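Local structure of 3-polyprenyl-4-hydroxybenzoate decarboxylase and related decarboxylases (Pelotomaculum thermopropionicum, 6H6X) at residues Arg390-Phe395 with Asp413-Asp418; Ala334-Glu339 with Lys361-Val366; Val319-Leu324 with Asn371-Glu376. The protein binds prenylated FMN together with manganese and potassium and, as a UbiD-family enzyme, probably catalyses the reversible decarboxylation of aromatic acids such as furandicarboxylic acid. The protein carries 8 engineered substitutions. One frame throughout, in Å; residues are numbered along the deposited sequence.

Interaction 1: Arg390-Phe395 with Asp413-Asp418. Engineered in segment 390-395: Thr393 (natural residue Phe), Phe395 (natural residue Val). With CA (calcium ion), chain J.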
# COMPACT_ATOMS: atom_id res chain seq x y z
N ARG B 390 -1.07 15.66 -20.60
CA ARG B 390 -1.35 16.94 -19.98
C ARG B 390 -0.71 17.11 -18.56
O ARG B 390 -0.33 18.19 -18.19
CB ARG B 390 -2.89 17.04 -19.83
CG ARG B 390 -3.47 18.39 -19.36
CD ARG B 390 -5.01 18.30 -19.18
NE ARG B 390 -5.32 17.52 -17.95
CZ ARG B 390 -6.40 16.75 -17.73
NH1 ARG B 390 -7.41 16.65 -18.61
NH2 ARG B 390 -6.51 16.09 -16.57
N ASP B 391 -0.66 16.03 -17.77
CA ASP B 391 -0.49 16.15 -16.32
C ASP B 391 0.89 15.75 -15.74
O ASP B 391 1.06 15.79 -14.53
CB ASP B 391 -1.61 15.33 -15.64
CG ASP B 391 -2.99 15.97 -15.82
OD1 ASP B 391 -3.07 17.25 -15.92
OD2 ASP B 391 -4.00 15.21 -15.79
N VAL B 392 1.83 15.38 -16.59
CA VAL B 392 3.17 14.93 -16.20
C VAL B 392 4.22 15.87 -16.73
O VAL B 392 4.27 16.09 -17.91
CB VAL B 392 3.49 13.53 -16.71
CG1 VAL B 392 4.93 13.13 -16.42
CG2 VAL B 392 2.57 12.49 -16.10
N THR B 393 5.09 16.38 -15.87
CA THR B 393 6.29 17.08 -16.28
C THR B 393 7.51 16.29 -15.82
O THR B 393 7.55 15.79 -14.69
CB THR B 393 6.35 18.47 -15.63
OG1 THR B 393 6.12 18.31 -14.20
CG2 THR B 393 5.31 19.36 -16.16
N ILE B 394 8.55 16.25 -16.67
CA ILE B 394 9.80 15.62 -16.40
C ILE B 394 10.93 16.64 -16.37
O ILE B 394 10.93 17.56 -17.20
CB ILE B 394 10.02 14.60 -17.49
CG1 ILE B 394 8.99 13.49 -17.37
CG2 ILE B 394 11.46 14.03 -17.45
CD1 ILE B 394 8.92 12.57 -18.57
N PHE B 395 11.86 16.50 -15.40
CA PHE B 395 13.11 17.28 -15.35
C PHE B 395 14.25 16.31 -15.62
O PHE B 395 14.41 15.32 -14.90
CB PHE B 395 13.30 18.08 -14.06
CG PHE B 395 12.24 19.18 -13.87
CD1 PHE B 395 10.88 18.87 -13.59
CD2 PHE B 395 12.57 20.55 -14.02
CE1 PHE B 395 9.90 19.88 -13.48
CE2 PHE B 395 11.58 21.55 -13.88
CZ PHE B 395 10.25 21.22 -13.61
N ASP B 413 17.23 12.92 -12.44
CA ASP B 413 15.97 13.23 -13.12
C ASP B 413 14.80 13.27 -12.10
O ASP B 413 14.88 12.63 -11.08
CB ASP B 413 15.67 12.25 -14.25
CG ASP B 413 16.76 12.23 -15.36
OD1 ASP B 413 17.64 13.10 -15.36
OD2 ASP B 413 16.67 11.33 -16.22
N LYS B 414 13.75 14.01 -12.43
CA LYS B 414 12.63 14.22 -11.54
C LYS B 414 11.37 14.23 -12.35
O LYS B 414 11.40 14.53 -13.57
CB LYS B 414 12.69 15.58 -10.87
CG LYS B 414 13.94 15.88 -10.06
CD LYS B 414 13.91 17.36 -9.64
CE LYS B 414 15.21 17.89 -9.03
NZ LYS B 414 15.97 16.85 -8.29
N MET B 415 10.25 13.99 -11.68
CA MET B 415 8.96 13.94 -12.33
C MET B 415 7.88 14.53 -11.43
O MET B 415 7.85 14.25 -10.21
CB MET B 415 8.62 12.51 -12.68
CG MET B 415 7.32 12.37 -13.43
SD MET B 415 7.07 10.78 -14.22
CE MET B 415 7.46 9.74 -12.85
N GLY B 416 6.98 15.29 -12.01
CA GLY B 416 5.78 15.82 -11.33
C GLY B 416 4.51 15.33 -12.00
O GLY B 416 4.45 15.25 -13.24
N ILE B 417 3.53 14.95 -11.19
CA ILE B 417 2.25 14.42 -11.61
C ILE B 417 1.08 15.24 -10.99
O ILE B 417 0.95 15.37 -9.73
CB ILE B 417 2.09 12.94 -11.22
CG1 ILE B 417 3.18 12.07 -11.91
CG2 ILE B 417 0.76 12.41 -11.63
CD1 ILE B 417 3.15 10.59 -11.50
N ASP B 418 0.20 15.75 -11.85
CA ASP B 418 -1.00 16.50 -11.39
C ASP B 418 -2.15 15.59 -11.40
O ASP B 418 -2.66 15.26 -12.48
CB ASP B 418 -1.33 17.63 -12.38
CG ASP B 418 -2.52 18.48 -11.92
OD1 ASP B 418 -3.27 18.12 -10.98
OD2 ASP B 418 -2.69 19.52 -12.55
CA CA J . -5.22 16.11 -13.46
O HOH W 1 -1.91 19.65 -15.17
O HOH W 2 -5.76 18.71 -13.70
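Met415 lays its CG and SD across Val392, both atoms 3.9 Å from CG1 of the valine, the two side chains crossing at a slant. The methionine reaches there because its CG stands anti to the backbone N (chi1 -177°). Ile394 lies on the same face; from the second subunit, its Ile394 packs on Val392, its Gly389 on Ile394 and its Pro388 on Met415. On the other face the engineered Thr393 sets OG1 over Gly416, 3.8 Å from its CA, and the CB of the engineered, poorly ordered Phe395 comes 4.1 Å from the CB of Lys414. These contacts ride on an antiparallel strand pair at one border, within this chain, of the mixed sheet of the C-terminal UbiD domain, where Thr393 with Gly416 and Phe395 with Lys414 are hydrogen-bonded pairs. The ladder runs on to Asp418, whose N donates to Asp391 O where helix 388-391 gives way to the strand. There the two ends close on a calcium ion: Asp391 OD2 binds it at 2.8 Å and the backbone O of Asp418 at 2.9 Å, joined by a water and by Arg385 O and Thr420 O. Beside the ion, Arg390 grips the Asp391 carboxylate, its NE giving a 3.0 Å bond to OD1 in the guanidinium plane but from above the carboxylate plane, while NH2 forms a salt bridge to OD2 through a weak, bent hydrogen bond. The like charges of Asp391 OD1 and Asp418 OD2 stand 4.1 Å apart, and one water donates to both, which would probably soften their repulsion.

Interaction 2: Ala334-Glu339 with Lys361-Val366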
# COMPACT_ATOMS: atom_id res chain seq x y z
N ALA B 334 7.13 12.75 -2.82
CA ALA B 334 6.21 13.64 -2.12
C ALA B 334 4.78 13.58 -2.66
O ALA B 334 4.56 13.43 -3.88
CB ALA B 334 6.75 15.03 -2.14
N VAL B 335 3.80 13.53 -1.75
CA VAL B 335 2.40 13.67 -2.06
C VAL B 335 1.90 14.97 -1.41
O VAL B 335 2.18 15.23 -0.23
CB VAL B 335 1.57 12.46 -1.60
CG1 VAL B 335 0.12 12.59 -2.02
CG2 VAL B 335 2.09 11.16 -2.19
N ILE B 336 1.21 15.82 -2.19
CA ILE B 336 0.80 17.17 -1.77
C ILE B 336 -0.68 17.27 -2.00
O ILE B 336 -1.11 17.00 -3.09
CB ILE B 336 1.54 18.26 -2.55
CG1 ILE B 336 3.03 18.13 -2.30
CG2 ILE B 336 1.12 19.67 -2.10
CD1 ILE B 336 3.86 19.04 -3.11
N SER B 337 -1.45 17.57 -0.96
CA SER B 337 -2.90 17.86 -1.10
C SER B 337 -3.11 19.37 -1.13
O SER B 337 -2.51 20.10 -0.37
CB SER B 337 -3.72 17.25 0.04
OG SER B 337 -3.34 17.84 1.22
N ILE B 338 -3.90 19.83 -2.08
CA ILE B 338 -4.30 21.24 -2.16
C ILE B 338 -5.81 21.38 -2.23
O ILE B 338 -6.50 20.48 -2.67
CB ILE B 338 -3.68 21.94 -3.36
CG1 ILE B 338 -4.10 21.31 -4.70
CG2 ILE B 338 -2.17 22.02 -3.23
CD1 ILE B 338 -3.48 22.08 -5.86
N GLU B 339 -6.33 22.49 -1.74
CA GLU B 339 -7.74 22.84 -1.94
C GLU B 339 -7.68 23.75 -3.13
O GLU B 339 -7.44 24.94 -2.99
CB GLU B 339 -8.34 23.52 -0.70
CG GLU B 339 -9.81 23.90 -0.83
CD GLU B 339 -10.32 24.68 0.40
OE1 GLU B 339 -9.81 25.81 0.62
OE2 GLU B 339 -11.20 24.20 1.18
N LYS B 361 12.25 13.79 -5.89
CA LYS B 361 12.47 13.21 -7.18
C LYS B 361 11.13 13.05 -7.95
O LYS B 361 11.09 13.01 -9.17
CB LYS B 361 13.06 11.80 -6.89
CG LYS B 361 14.03 11.38 -7.90
CD LYS B 361 14.59 10.00 -7.62
CE LYS B 361 14.31 9.16 -8.85
NZ LYS B 361 15.08 7.89 -8.85
N HIS B 362 10.06 12.81 -7.22
CA HIS B 362 8.77 12.41 -7.73
C HIS B 362 7.71 13.10 -6.81
O HIS B 362 7.77 12.96 -5.55
CB HIS B 362 8.71 10.92 -7.61
CG HIS B 362 7.45 10.27 -8.10
ND1 HIS B 362 6.28 10.22 -7.35
CD2 HIS B 362 7.21 9.52 -9.19
CE1 HIS B 362 5.37 9.49 -7.98
NE2 HIS B 362 5.91 9.07 -9.11
N VAL B 363 6.79 13.84 -7.42
CA VAL B 363 5.79 14.61 -6.69
C VAL B 363 4.44 14.29 -7.29
O VAL B 363 4.29 14.36 -8.52
CB VAL B 363 6.06 16.10 -6.82
CG1 VAL B 363 5.09 16.94 -5.99
CG2 VAL B 363 7.48 16.37 -6.41
N VAL B 364 3.50 13.85 -6.47
CA VAL B 364 2.12 13.85 -6.86
C VAL B 364 1.23 14.84 -6.11
O VAL B 364 1.31 14.95 -4.86
CB VAL B 364 1.49 12.46 -7.11
CG1 VAL B 364 2.43 11.26 -7.04
CG2 VAL B 364 0.12 12.26 -6.58
N VAL B 365 0.40 15.57 -6.87
CA VAL B 365 -0.53 16.58 -6.28
C VAL B 365 -1.95 16.03 -6.36
O VAL B 365 -2.34 15.54 -7.39
CB VAL B 365 -0.45 17.96 -6.97
CG1 VAL B 365 -1.37 18.99 -6.28
CG2 VAL B 365 0.97 18.48 -6.98
N VAL B 366 -2.70 16.07 -5.28
CA VAL B 366 -4.07 15.60 -5.26
C VAL B 366 -4.97 16.65 -4.58
O VAL B 366 -4.50 17.56 -3.92
CB VAL B 366 -4.24 14.27 -4.55
CG1 VAL B 366 -3.41 13.21 -5.26
CG2 VAL B 366 -3.79 14.36 -3.09
O HOH W 3 5.09 10.54 -4.96
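Val366, Ile336 and Ala334 bury the most surface of any residues in this contact, the pairing of the two parallel strands of a beta-alpha-beta unit whose crossover is helix 345-356. Val366 holds CG2 between its backbone N and carbonyl carbon, CG1 lying anti to that carbon (chi1 -60°); the methyl thus rests 3.8 Å from Ile336 O and looks along the face to CG1 of Val335, 4.4 Å away. That face, with Ser337 and Val364, is covered by Ile372 and helix 375-385. Ile336 points to the other face, where its CD1 meets CG1 of Val363 at 3.8 Å beneath the crossover helix. Two residues further on Ile338 repeats the contact, its CD1 lying 3.8 Å from CG1 of Val365. Backbone bonds fix the register: Ile336 N donates to Val364 O, Ile336 O accepts from Val366 N, and Ile338 N donates to Val366 O. At the start of the pair Ala334 N donates to His362 O at 2.8 Å, nearly along the C=O axis, and Val364 N donates to Ala334 O. The same Ala334 O accepts a second bond, 3.1 Å long, from a water that lies in the plane of the His362 imidazole, 2.7 Å from ND1.

Interaction 3: Val319-Leu324 with Asn371-Glu376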
# COMPACT_ATOMS: atom_id res chain seq x y z
N VAL B 319 -2.47 24.94 -0.11
CA VAL B 319 -1.95 23.63 0.39
C VAL B 319 -2.58 23.23 1.72
O VAL B 319 -2.59 24.00 2.63
CB VAL B 319 -0.41 23.67 0.51
CG1 VAL B 319 0.02 24.55 1.69
CG2 VAL B 319 0.16 22.27 0.64
N LYS B 320 -3.14 22.03 1.81
CA LYS B 320 -3.65 21.50 3.07
C LYS B 320 -2.58 20.63 3.79
O LYS B 320 -2.44 20.71 5.02
CB LYS B 320 -4.90 20.67 2.82
N ASN B 321 -1.87 19.75 3.06
CA ASN B 321 -0.91 18.84 3.70
C ASN B 321 0.16 18.33 2.74
O ASN B 321 0.04 18.47 1.51
CB ASN B 321 -1.65 17.66 4.32
CG ASN B 321 -1.03 17.22 5.69
OD1 ASN B 321 0.13 17.55 6.09
ND2 ASN B 321 -1.85 16.48 6.41
N VAL B 322 1.23 17.77 3.31
CA VAL B 322 2.32 17.15 2.56
C VAL B 322 2.72 15.87 3.28
O VAL B 322 2.51 15.73 4.49
CB VAL B 322 3.50 18.11 2.44
CG1 VAL B 322 3.05 19.45 1.85
CG2 VAL B 322 4.18 18.35 3.77
N HIS B 323 3.19 14.90 2.50
CA HIS B 323 3.67 13.62 2.99
C HIS B 323 4.87 13.16 2.11
O HIS B 323 4.76 13.07 0.86
CB HIS B 323 2.56 12.61 2.92
CG HIS B 323 2.93 11.25 3.42
ND1 HIS B 323 2.42 10.10 2.87
CD2 HIS B 323 3.71 10.86 4.45
CE1 HIS B 323 2.87 9.05 3.54
NE2 HIS B 323 3.66 9.49 4.51
N LEU B 324 5.99 12.89 2.74
CA LEU B 324 7.08 12.13 2.14
C LEU B 324 6.87 10.66 2.43
O LEU B 324 6.96 10.24 3.57
CB LEU B 324 8.42 12.62 2.67
CG LEU B 324 8.74 14.05 2.28
CD1 LEU B 324 9.93 14.60 3.06
CD2 LEU B 324 9.00 14.15 0.78
N ASN B 371 -6.94 11.17 1.08
CA ASN B 371 -6.03 10.95 2.21
C ASN B 371 -4.64 10.54 1.63
O ASN B 371 -4.43 9.41 1.13
CB ASN B 371 -6.62 9.87 3.12
CG ASN B 371 -5.71 9.48 4.25
OD1 ASN B 371 -4.68 10.12 4.52
ND2 ASN B 371 -6.05 8.37 4.88
N ILE B 372 -3.73 11.47 1.71
CA ILE B 372 -2.41 11.33 1.16
C ILE B 372 -1.52 10.37 1.91
O ILE B 372 -0.47 9.97 1.36
CB ILE B 372 -1.68 12.66 1.04
CG1 ILE B 372 -1.42 13.28 2.40
CG2 ILE B 372 -2.47 13.62 0.15
CD1 ILE B 372 -0.44 14.40 2.36
N PHE B 373 -1.93 9.99 3.13
CA PHE B 373 -1.20 9.00 3.92
C PHE B 373 -1.63 7.59 3.60
O PHE B 373 -1.07 6.65 4.18
CB PHE B 373 -1.36 9.26 5.44
CG PHE B 373 -0.89 10.61 5.82
CD1 PHE B 373 0.45 10.87 5.87
CD2 PHE B 373 -1.79 11.65 6.01
CE1 PHE B 373 0.91 12.14 6.15
CE2 PHE B 373 -1.34 12.92 6.27
CZ PHE B 373 0.02 13.16 6.36
N ASP B 374 -2.60 7.43 2.71
CA ASP B 374 -3.10 6.14 2.25
C ASP B 374 -2.65 5.94 0.80
O ASP B 374 -3.27 6.54 -0.13
CB ASP B 374 -4.61 6.12 2.34
CG ASP B 374 -5.21 4.79 1.95
OD1 ASP B 374 -4.52 3.97 1.29
OD2 ASP B 374 -6.41 4.61 2.30
N PRO B 375 -1.61 5.08 0.58
CA PRO B 375 -1.07 4.94 -0.81
C PRO B 375 -2.12 4.45 -1.81
O PRO B 375 -2.05 4.81 -2.95
CB PRO B 375 0.13 3.94 -0.68
CG PRO B 375 0.18 3.55 0.78
CD PRO B 375 -0.91 4.24 1.57
N GLU B 376 -3.06 3.62 -1.38
CA GLU B 376 -4.06 3.09 -2.31
C GLU B 376 -5.01 4.21 -2.87
O GLU B 376 -5.48 4.15 -4.02
CB GLU B 376 -4.88 1.99 -1.63
CG GLU B 376 -5.74 1.20 -2.62
CD GLU B 376 -6.43 -0.03 -1.98
OE1 GLU B 376 -6.01 -0.53 -0.89
OE2 GLU B 376 -7.40 -0.53 -2.58
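His323 ND1 donates to the backbone O of Ile372 over 3.3 Å, a long and bent bond (N-H...O angle 146°) that meets the carbonyl from well above its plane. The histidine CG stands anti to the backbone N (chi1 -179°), on the side of the 371-374 turn. Phe373 comes edge-on beneath the imidazole: CD1 sits 3.4 Å from the imidazole plane, over its centre, in an edge-to-face pair with planes 53° apart. Ile372 packs against the strand, its CD1 3.5 Å from CB of His323. The turn itself is type I and is framed by an Asx turn, Asn371 OD1 taking the N-H of Phe373, while Asp374 takes the N-cap of helix 375-385 with a weak bond from Glu376 N; the strand is outermost, within this chain, in the domain's mixed sheet, with a classic beta bulge at Lys320 and Asn321 opposite Ser337. An alanine at His323 would probably leave Ile372 O without this donor and the Phe373 edge without a ring face to lie against, opening a gap above the turn. At the far rim of the phenyl ring Asn321 ND2 lies in the ring plane, 3.6 Å from CE2, its amide turned nearly perpendicular to the ring.

How the interactions relate
Strand 319-324 leads into strand 333-338, its antiparallel neighbour, and from there helix 345-356 crosses over to strand 362-367; interaction 2 closes that loop of 21 residues. Interaction 3 closes a wider one of 46 residues, with interaction 2 wholly within it, by bringing the turn before helix 375-385 back to strand 319-324. Their centres are about 7 Å apart, and Ile372 CG2 touches both Val335 and Val366. Interaction 1 follows in series, after helices 375-385 and 388-391. Strand 414-418 slots between 362-367 and 392-395, Met415 N and Ile417 N probably bonding to Lys361 O and Val363 O, so interactions 1 and 2 share one continuous sheet.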